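Local coordinates for uncharacterized protein (Legionella pneumophila subsp. pneumophila str. Philadelphia 1, PDB 2PMA) that is of unknown function but is probably a retropepsin-like aspartic endopeptidase, of a family also described as putative ATP-dependent zinc proteases, at residues S30-A35 / P120-R125; E65-V70 / V93-I98. All blocks are in the same frame, centred on the assembly; numbering follows the deposited sequence. Where two conformers were deposited one is given.

Both contacts belong to one mixed beta sheet, and their centres lie about 11 Å apart. Along the chain the order is 30-35, 65-70, 93-98, 120-125. Contact 2 is nested inside the long loop that contact 1 closes. Contact 1 joins strand 31-43 to the short strand 121-123. Contact 2 joins strand 58-71 to strand 90-100. Strand 103-112 links them, pairing with both 31-43 and 90-100. The contacts also touch directly: Leu33 packs on Leu96, and Leu123 on Ile98. Contact 1 lies near the centre of the chain, contact 2 further out. Contact 1 ties an early strand to a late one; contact 2 pairs two from between them. The mostly beta body is consistent with the retropepsin-like assignment.

Contact 1: S30-A35 / P120-R125; sequences SASLHA and PLLLGR. With FMT (formic acid), chain H; ACT (acetate ion), chain E.
Ser32 and Leu122 form a hydrogen-bonded antiparallel pair. Ser32 N donates to Leu122 O at 2.9 Å, and Leu122 N donates to Ser32 O at 2.8 Å. The second bond is the straighter, at 168°. The flat guanidinium of Arg125 lies next to the paired strands. Its edge carries two small molecules, probably from the crystallisation liquor. NE of Arg125 binds O2 of a formic acid at 2.8 Å. NH2 of Arg125 binds OXT of an acetate at 2.9 Å, and NH1 reaches that same oxygen. NH1 also bonds to Thr26 O.

The strands run antiparallel, and 121-123 sits between 31-34 and the parallel strand 18-24. Strand 18-24 leads into Asp25 and Thr26, the start of an Asp-Thr-Gly sequence like the one that carries the catalytic aspartate in retropepsins, so Asp25 is probably its counterpart. Leu122 touches Asp25. The Leu-Gly-Arg sequence, running from the strand into helix 125-130, also resembles that family. Gly124 is the N-cap of this helix, and its CA makes a CA-H...O contact with Ser30 O, at 3.6 Å.

Leu33 and Leu121 share the buried face. CD1 of Leu121 touches CB of Leu33, and Leu20 and Phe51 pack on Leu33 from neighbouring strands. On the other face, in the conformer given for Ser32, chi1 of 56° sets OG between the backbone N and the carbonyl carbon, 3.5 Å from CB of Leu122. At the Pro120 end, His34 N donates to Pro120 O at 3.2 Å. A water gives a second hydrogen bond to Pro120 O, and its other bond goes to His34 O at 2.8 Å.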
ATOM      1  N   SER A  30       3.708  -1.933  -9.463  1.00 26.62           N
ATOM      2  CA  SER A  30       3.917  -1.297  -8.159  1.00 27.34           C
ATOM      3  C   SER A  30       2.650  -1.178  -7.347  1.00 26.10           C
ATOM      4  O   SER A  30       1.553  -1.124  -7.910  1.00 27.89           O
ATOM      5  CB  SER A  30       4.443   0.148  -8.360  1.00 28.24           C
ATOM      6  OG  SER A  30       5.632   0.104  -9.088  1.00 31.84           O
ATOM      7  N   ALA A  31       2.808  -1.074  -6.031  1.00 26.37           N
ATOM      8  CA  ALA A  31       1.671  -0.739  -5.131  1.00 25.12           C
ATOM      9  C   ALA A  31       1.734   0.772  -4.861  1.00 25.95           C
ATOM     10  O   ALA A  31       2.820   1.365  -4.967  1.00 25.41           O
ATOM     11  CB  ALA A  31       1.778  -1.530  -3.826  1.00 24.67           C
ATOM     12  N   SER A  32       0.595   1.395  -4.560  1.00 24.98           N
ATOM     13  CA  SER A  32       0.568   2.844  -4.347  0.50 25.08           C
ATOM     14  C   SER A  32      -0.442   3.160  -3.263  1.00 25.03           C
ATOM     15  O   SER A  32      -1.449   2.449  -3.094  1.00 25.43           O
ATOM     16  CB  SER A  32       0.227   3.609  -5.626  0.50 25.23           C
ATOM     17  OG  SER A  32      -0.993   3.169  -6.172  0.50 24.39           O
ATOM     18  N   LEU A  33      -0.149   4.212  -2.519  1.00 24.88           N
ATOM     19  CA  LEU A  33      -0.968   4.626  -1.401  1.00 25.16           C
ATOM     20  C   LEU A  33      -1.022   6.147  -1.384  1.00 25.40           C
ATOM     21  O   LEU A  33       0.041   6.814  -1.426  1.00 23.93           O
ATOM     22  CB  LEU A  33      -0.279   4.160  -0.097  1.00 26.55           C
ATOM     23  CG  LEU A  33      -0.879   4.622   1.249  1.00 25.93           C
ATOM     24  CD1 LEU A  33      -2.332   4.061   1.504  1.00 28.49           C
ATOM     25  CD2 LEU A  33       0.025   4.184   2.421  1.00 26.55           C
ATOM     26  N   HIS A  34      -2.219   6.721  -1.326  1.00 25.71           N
ATOM     27  CA  HIS A  34      -2.277   8.190  -1.237  1.00 26.85           C
ATOM     28  C   HIS A  34      -1.813   8.658   0.141  1.00 26.00           C
ATOM     29  O   HIS A  34      -2.304   8.197   1.187  1.00 25.69           O
ATOM     30  CB  HIS A  34      -3.656   8.735  -1.571  1.00 28.24           C
ATOM     31  CG  HIS A  34      -3.739  10.229  -1.436  1.00 30.89           C
ATOM     32  ND1 HIS A  34      -4.709  10.853  -0.685  1.00 36.38           N
ATOM     33  CD2 HIS A  34      -2.926  11.213  -1.895  1.00 31.29           C
ATOM     34  CE1 HIS A  34      -4.525  12.164  -0.731  1.00 30.72           C
ATOM     35  NE2 HIS A  34      -3.439  12.410  -1.438  1.00 35.67           N
ATOM     36  N   ALA A  35      -0.847   9.566   0.155  1.00 24.68           N
ATOM     37  CA  ALA A  35      -0.298  10.016   1.402  1.00 24.96           C
ATOM     38  C   ALA A  35       0.039  11.481   1.191  1.00 26.06           C
ATOM     39  O   ALA A  35       0.350  11.920   0.072  1.00 26.24           O
ATOM     40  CB  ALA A  35       0.980   9.228   1.783  1.00 24.36           C
ATOM     41  N   PRO A 120      -7.993   3.908  -1.726  1.00 32.29           N
ATOM     42  CA  PRO A 120      -6.799   4.604  -1.242  1.00 31.10           C
ATOM     43  C   PRO A 120      -5.503   3.799  -1.391  1.00 30.08           C
ATOM     44  O   PRO A 120      -4.421   4.400  -1.356  1.00 31.79           O
ATOM     45  CB  PRO A 120      -7.124   4.867   0.258  1.00 30.49           C
ATOM     46  CG  PRO A 120      -8.090   3.841   0.601  1.00 31.26           C
ATOM     47  CD  PRO A 120      -8.926   3.572  -0.629  1.00 31.64           C
ATOM     48  N   LEU A 121      -5.602   2.473  -1.536  1.00 29.27           N
ATOM     49  CA  LEU A 121      -4.422   1.600  -1.603  1.00 28.52           C
ATOM     50  C   LEU A 121      -4.579   0.740  -2.858  1.00 27.82           C
ATOM     51  O   LEU A 121      -5.657   0.190  -3.098  1.00 27.81           O
ATOM     52  CB  LEU A 121      -4.358   0.688  -0.359  1.00 27.80           C
ATOM     53  CG  LEU A 121      -3.214  -0.345  -0.291  1.00 28.86           C
ATOM     54  CD1 LEU A 121      -1.826   0.296  -0.434  1.00 27.61           C
ATOM     55  CD2 LEU A 121      -3.298  -1.195   1.018  1.00 29.47           C
ATOM     56  N   LEU A 122      -3.530   0.651  -3.663  1.00 26.91           N
ATOM     57  CA  LEU A 122      -3.563  -0.229  -4.833  1.00 26.63           C
ATOM     58  C   LEU A 122      -2.414  -1.216  -4.634  1.00 27.05           C
ATOM     59  O   LEU A 122      -1.275  -0.799  -4.377  1.00 26.32           O
ATOM     60  CB  LEU A 122      -3.373   0.612  -6.079  1.00 28.44           C
ATOM     61  CG  LEU A 122      -3.473  -0.021  -7.462  1.00 31.31           C
ATOM     62  CD1 LEU A 122      -3.770   1.092  -8.467  1.00 39.46           C
ATOM     63  CD2 LEU A 122      -2.172  -0.769  -7.823  1.00 34.80           C
ATOM     64  N   LEU A 123      -2.696  -2.512  -4.745  1.00 24.42           N
ATOM     65  CA  LEU A 123      -1.672  -3.540  -4.638  1.00 24.42           C
ATOM     66  C   LEU A 123      -1.450  -4.079  -6.039  1.00 25.19           C
ATOM     67  O   LEU A 123      -2.378  -4.571  -6.657  1.00 25.58           O
ATOM     68  CB  LEU A 123      -2.172  -4.652  -3.696  1.00 25.14           C
ATOM     69  CG  LEU A 123      -2.474  -4.185  -2.267  1.00 25.37           C
ATOM     70  CD1 LEU A 123      -2.993  -5.412  -1.491  1.00 29.53           C
ATOM     71  CD2 LEU A 123      -1.176  -3.581  -1.599  1.00 28.05           C
ATOM     72  N   GLY A 124      -0.225  -3.960  -6.543  1.00 24.37           N
ATOM     73  CA  GLY A 124       0.081  -4.377  -7.902  1.00 23.29           C
ATOM     74  C   GLY A 124       0.662  -5.777  -7.887  1.00 23.25           C
ATOM     75  O   GLY A 124       0.545  -6.496  -6.883  1.00 23.40           O
ATOM     76  N   ARG A 125       1.309  -6.157  -8.983  1.00 23.11           N
ATOM     77  CA  ARG A 125       1.790  -7.526  -9.157  1.00 22.95           C
ATOM     78  C   ARG A 125       2.820  -7.910  -8.113  1.00 24.50           C
ATOM     79  O   ARG A 125       2.749  -9.001  -7.575  1.00 23.76           O
ATOM     80  CB  ARG A 125       2.363  -7.753 -10.561  1.00 23.81           C
ATOM     81  CG  ARG A 125       1.319  -7.581 -11.655  1.00 23.18           C
ATOM     82  CD  ARG A 125       1.856  -8.153 -12.978  1.00 25.16           C
ATOM     83  NE  ARG A 125       2.995  -7.377 -13.521  1.00 27.82           N
ATOM     84  CZ  ARG A 125       2.900  -6.237 -14.201  1.00 28.29           C
ATOM     85  NH1 ARG A 125       1.725  -5.663 -14.431  1.00 27.49           N
ATOM     86  NH2 ARG A 125       4.000  -5.655 -14.676  1.00 30.82           N
TER
HETATM   87  C   FMT H 304       6.297  -7.872 -12.924  1.00 62.82           C
HETATM   88  O1  FMT H 304       6.676  -7.500 -14.045  1.00 62.68           O
HETATM   89  O2  FMT H 304       5.330  -8.613 -12.698  1.00 62.12           O
HETATM   90  C   ACT E 205       3.814  -2.568 -15.459  1.00 62.60           C
HETATM   91  O   ACT E 205       5.033  -2.865 -15.409  1.00 62.84           O
HETATM   92  OXT ACT E 205       3.080  -3.356 -16.123  1.00 62.65           O
HETATM   93  CH3 ACT E 205       3.289  -1.342 -14.761  1.00 61.95           C
HETATM   94  O   HOH W   1      -4.599   6.645   0.882  1.00 40.99           O

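Contact 2: E65-V70 / V93-I98; sequences EYVGKV and VVLLNI. With FMT (formic acid), chain F.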
ATOM      1  N   GLU A  65      10.708   2.978   5.848  1.00 25.09           N
ATOM      2  CA  GLU A  65      12.040   3.033   5.266  1.00 24.84           C
ATOM      3  C   GLU A  65      11.930   3.575   3.851  1.00 24.45           C
ATOM      4  O   GLU A  65      11.096   3.116   3.093  1.00 24.25           O
ATOM      5  CB  GLU A  65      12.630   1.623   5.226  1.00 26.15           C
ATOM      6  CG  GLU A  65      12.980   1.103   6.600  1.00 29.91           C
ATOM      7  CD  GLU A  65      13.318  -0.374   6.530  1.00 32.59           C
ATOM      8  OE1 GLU A  65      12.502  -1.180   7.000  1.00 34.44           O
ATOM      9  OE2 GLU A  65      14.367  -0.686   5.935  1.00 31.64           O
ATOM     10  N   TYR A  66      12.806   4.516   3.482  1.00 24.85           N
ATOM     11  CA  TYR A  66      12.749   5.193   2.187  1.00 26.23           C
ATOM     12  C   TYR A  66      13.687   4.413   1.281  1.00 27.36           C
ATOM     13  O   TYR A  66      14.936   4.440   1.473  1.00 27.53           O
ATOM     14  CB  TYR A  66      13.236   6.639   2.363  1.00 26.78           C
ATOM     15  CG  TYR A  66      13.079   7.600   1.177  1.00 28.41           C
ATOM     16  CD1 TYR A  66      13.556   8.926   1.283  1.00 29.18           C
ATOM     17  CD2 TYR A  66      12.474   7.216  -0.023  1.00 27.19           C
ATOM     18  CE1 TYR A  66      13.406   9.853   0.208  1.00 31.43           C
ATOM     19  CE2 TYR A  66      12.355   8.126  -1.126  1.00 25.60           C
ATOM     20  CZ  TYR A  66      12.814   9.430  -0.984  1.00 30.35           C
ATOM     21  OH  TYR A  66      12.672  10.328  -2.034  1.00 31.66           O
ATOM     22  N   VAL A  67      13.111   3.696   0.320  1.00 26.29           N
ATOM     23  CA  VAL A  67      13.914   2.734  -0.436  1.00 29.15           C
ATOM     24  C   VAL A  67      14.164   3.095  -1.892  1.00 30.83           C
ATOM     25  O   VAL A  67      14.918   2.390  -2.591  1.00 32.18           O
ATOM     26  CB  VAL A  67      13.414   1.276  -0.277  1.00 29.37           C
ATOM     27  CG1 VAL A  67      13.475   0.845   1.202  1.00 30.76           C
ATOM     28  CG2 VAL A  67      11.982   1.100  -0.819  1.00 29.66           C
ATOM     29  N   GLY A  68      13.582   4.185  -2.366  1.00 31.03           N
ATOM     30  CA  GLY A  68      13.879   4.605  -3.754  1.00 32.66           C
ATOM     31  C   GLY A  68      12.837   5.574  -4.266  1.00 32.05           C
ATOM     32  O   GLY A  68      11.971   5.994  -3.534  1.00 27.39           O
ATOM     33  N   LYS A  69      12.953   5.932  -5.539  1.00 33.57           N
ATOM     34  CA  LYS A  69      11.956   6.768  -6.196  1.00 34.60           C
ATOM     35  C   LYS A  69      11.620   6.063  -7.483  1.00 35.09           C
ATOM     36  O   LYS A  69      12.469   5.351  -8.062  1.00 37.28           O
ATOM     37  CB  LYS A  69      12.531   8.126  -6.526  1.00 35.57           C
ATOM     38  CG  LYS A  69      12.551   9.112  -5.427  1.00 38.64           C
ATOM     39  CD  LYS A  69      13.197  10.383  -5.943  1.00 43.23           C
ATOM     40  CE  LYS A  69      13.323  11.441  -4.880  1.00 45.44           C
ATOM     41  NZ  LYS A  69      14.100  12.619  -5.433  1.00 49.83           N
ATOM     42  N   VAL A  70      10.404   6.227  -7.954  1.00 34.43           N
ATOM     43  CA  VAL A  70      10.038   5.642  -9.241  1.00 35.20           C
ATOM     44  C   VAL A  70       9.286   6.661 -10.050  1.00 35.48           C
ATOM     45  O   VAL A  70       8.587   7.506  -9.500  1.00 32.26           O
ATOM     46  CB  VAL A  70       9.164   4.378  -9.111  1.00 35.56           C
ATOM     47  CG1 VAL A  70       9.977   3.223  -8.557  1.00 38.92           C
ATOM     48  CG2 VAL A  70       7.935   4.644  -8.264  1.00 35.86           C
ATOM     49  N   VAL A  93       9.298   5.712  -2.774  1.00 23.65           N
ATOM     50  CA  VAL A  93       8.870   4.371  -2.434  1.00 23.60           C
ATOM     51  C   VAL A  93       9.294   4.066  -1.010  1.00 23.35           C
ATOM     52  O   VAL A  93      10.468   4.253  -0.650  1.00 23.36           O
ATOM     53  CB  VAL A  93       9.588   3.356  -3.310  1.00 24.45           C
ATOM     54  CG1 VAL A  93       9.085   1.934  -2.967  1.00 23.92           C
ATOM     55  CG2 VAL A  93       9.420   3.684  -4.814  1.00 25.68           C
ATOM     56  N   VAL A  94       8.362   3.569  -0.203  1.00 23.53           N
ATOM     57  CA  VAL A  94       8.658   3.218   1.209  1.00 23.42           C
ATOM     58  C   VAL A  94       8.237   1.782   1.467  1.00 24.73           C
ATOM     59  O   VAL A  94       7.443   1.220   0.706  1.00 23.67           O
ATOM     60  CB  VAL A  94       7.903   4.131   2.238  1.00 25.25           C
ATOM     61  CG1 VAL A  94       8.395   5.572   2.069  1.00 25.01           C
ATOM     62  CG2 VAL A  94       6.351   4.029   2.083  1.00 26.13           C
ATOM     63  N   LEU A  95       8.724   1.206   2.568  1.00 23.48           N
ATOM     64  CA  LEU A  95       8.300  -0.123   2.965  1.00 24.71           C
ATOM     65  C   LEU A  95       7.144   0.044   3.954  1.00 25.24           C
ATOM     66  O   LEU A  95       7.228   0.882   4.891  1.00 27.14           O
ATOM     67  CB  LEU A  95       9.451  -0.830   3.679  1.00 24.70           C
ATOM     68  CG  LEU A  95      10.656  -1.155   2.793  1.00 26.66           C
ATOM     69  CD1 LEU A  95      11.659  -1.982   3.601  1.00 27.85           C
ATOM     70  CD2 LEU A  95      10.198  -1.894   1.542  1.00 28.78           C
ATOM     71  N   LEU A  96       6.104  -0.772   3.792  0.50 24.83           N
ATOM     72  CA  LEU A  96       4.866  -0.644   4.578  0.50 25.35           C
ATOM     73  C   LEU A  96       4.411  -2.035   5.012  0.50 26.19           C
ATOM     74  O   LEU A  96       4.323  -2.923   4.172  0.50 25.19           O
ATOM     75  CB  LEU A  96       3.775  -0.017   3.694  0.50 26.33           C
ATOM     76  CG  LEU A  96       2.285   0.071   4.085  0.50 23.37           C
ATOM     77  CD1 LEU A  96       1.978   1.203   5.059  0.50 28.08           C
ATOM     78  CD2 LEU A  96       1.444   0.261   2.836  0.50 27.13           C
ATOM     79  N   ASN A  97       4.118  -2.199   6.315  1.00 26.61           N
ATOM     80  CA  ASN A  97       3.646  -3.480   6.880  1.00 27.75           C
ATOM     81  C   ASN A  97       2.152  -3.590   6.641  1.00 26.20           C
ATOM     82  O   ASN A  97       1.371  -2.749   7.106  1.00 27.14           O
ATOM     83  CB  ASN A  97       3.955  -3.554   8.398  1.00 28.78           C
ATOM     84  CG  ASN A  97       5.396  -3.220   8.712  1.00 32.49           C
ATOM     85  OD1 ASN A  97       6.281  -3.678   8.011  1.00 35.56           O
ATOM     86  ND2 ASN A  97       5.645  -2.416   9.778  1.00 36.17           N
ATOM     87  N   ILE A  98       1.754  -4.601   5.865  1.00 27.09           N
ATOM     88  CA  ILE A  98       0.350  -4.728   5.413  1.00 26.88           C
ATOM     89  C   ILE A  98      -0.164  -6.144   5.672  1.00 26.22           C
ATOM     90  O   ILE A  98       0.513  -7.133   5.349  1.00 24.93           O
ATOM     91  CB  ILE A  98       0.219  -4.467   3.907  1.00 28.61           C
ATOM     92  CG1 ILE A  98       0.637  -3.027   3.591  1.00 34.25           C
ATOM     93  CG2 ILE A  98      -1.234  -4.692   3.417  1.00 29.00           C
ATOM     94  CD1 ILE A  98       0.700  -2.713   2.129  1.00 41.07           C
TER
HETATM   95  C   FMT F 302       9.124  -0.311   7.907  1.00 38.18           C
HETATM   96  O1  FMT F 302       9.625  -1.479   8.065  1.00 40.43           O
HETATM   97  O2  FMT F 302       9.537   0.566   7.104  1.00 31.80           O
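Val67 meets Val93 and Leu95 with one branch each, crossing both side chains at about a right angle. CG2 of Val67 lies 3.7 Å from CG1 of Val93. CG1 of Val67 lies 3.8 Å from CG of Leu95. The chi1 of -60° turns CG1 anti to the carbonyl carbon and puts CG2 between the backbone N and that carbon, so the two methyls serve different partners. The other branch of Val93, CG2, meets CG1 of Val70, again nearly at a right angle. Glu65 passes Leu95 obliquely, with its carboxylate end beside CD1 of Leu95.

The ring of Tyr66 presents its edge to the backbone: CD2 lies 3.6 Å from Val93 O, near the ring plane. Tyr66 and Val94 share a face of the sheet and both reach Leu49 of strand 46-55.

The strands are antiparallel but twisted, at 137°. Val67 and Gly68 both face Val93, which makes a classic beta bulge. Val67 N donates to Val93 O at 2.9 Å, while Val93 N donates to Gly68 O at 2.8 Å. At the backbone angles of Gly68 a side chain would jam against the carbonyl O of Val67, which calls for glycine. Beyond the bulge, Leu95 N donates to Glu65 O.

Glu65 N holds O2 of a formic acid, probably from the crystallisation liquor, at 3.0 Å. OE1 of Glu65 is 3.1 Å from O1 of the same molecule. The side-chain contact is otherwise mostly aliphatic, and backbone bonds carry the polar pairing. Two acid oxygens this close would probably favour a proton on one of the two groups, without showing which.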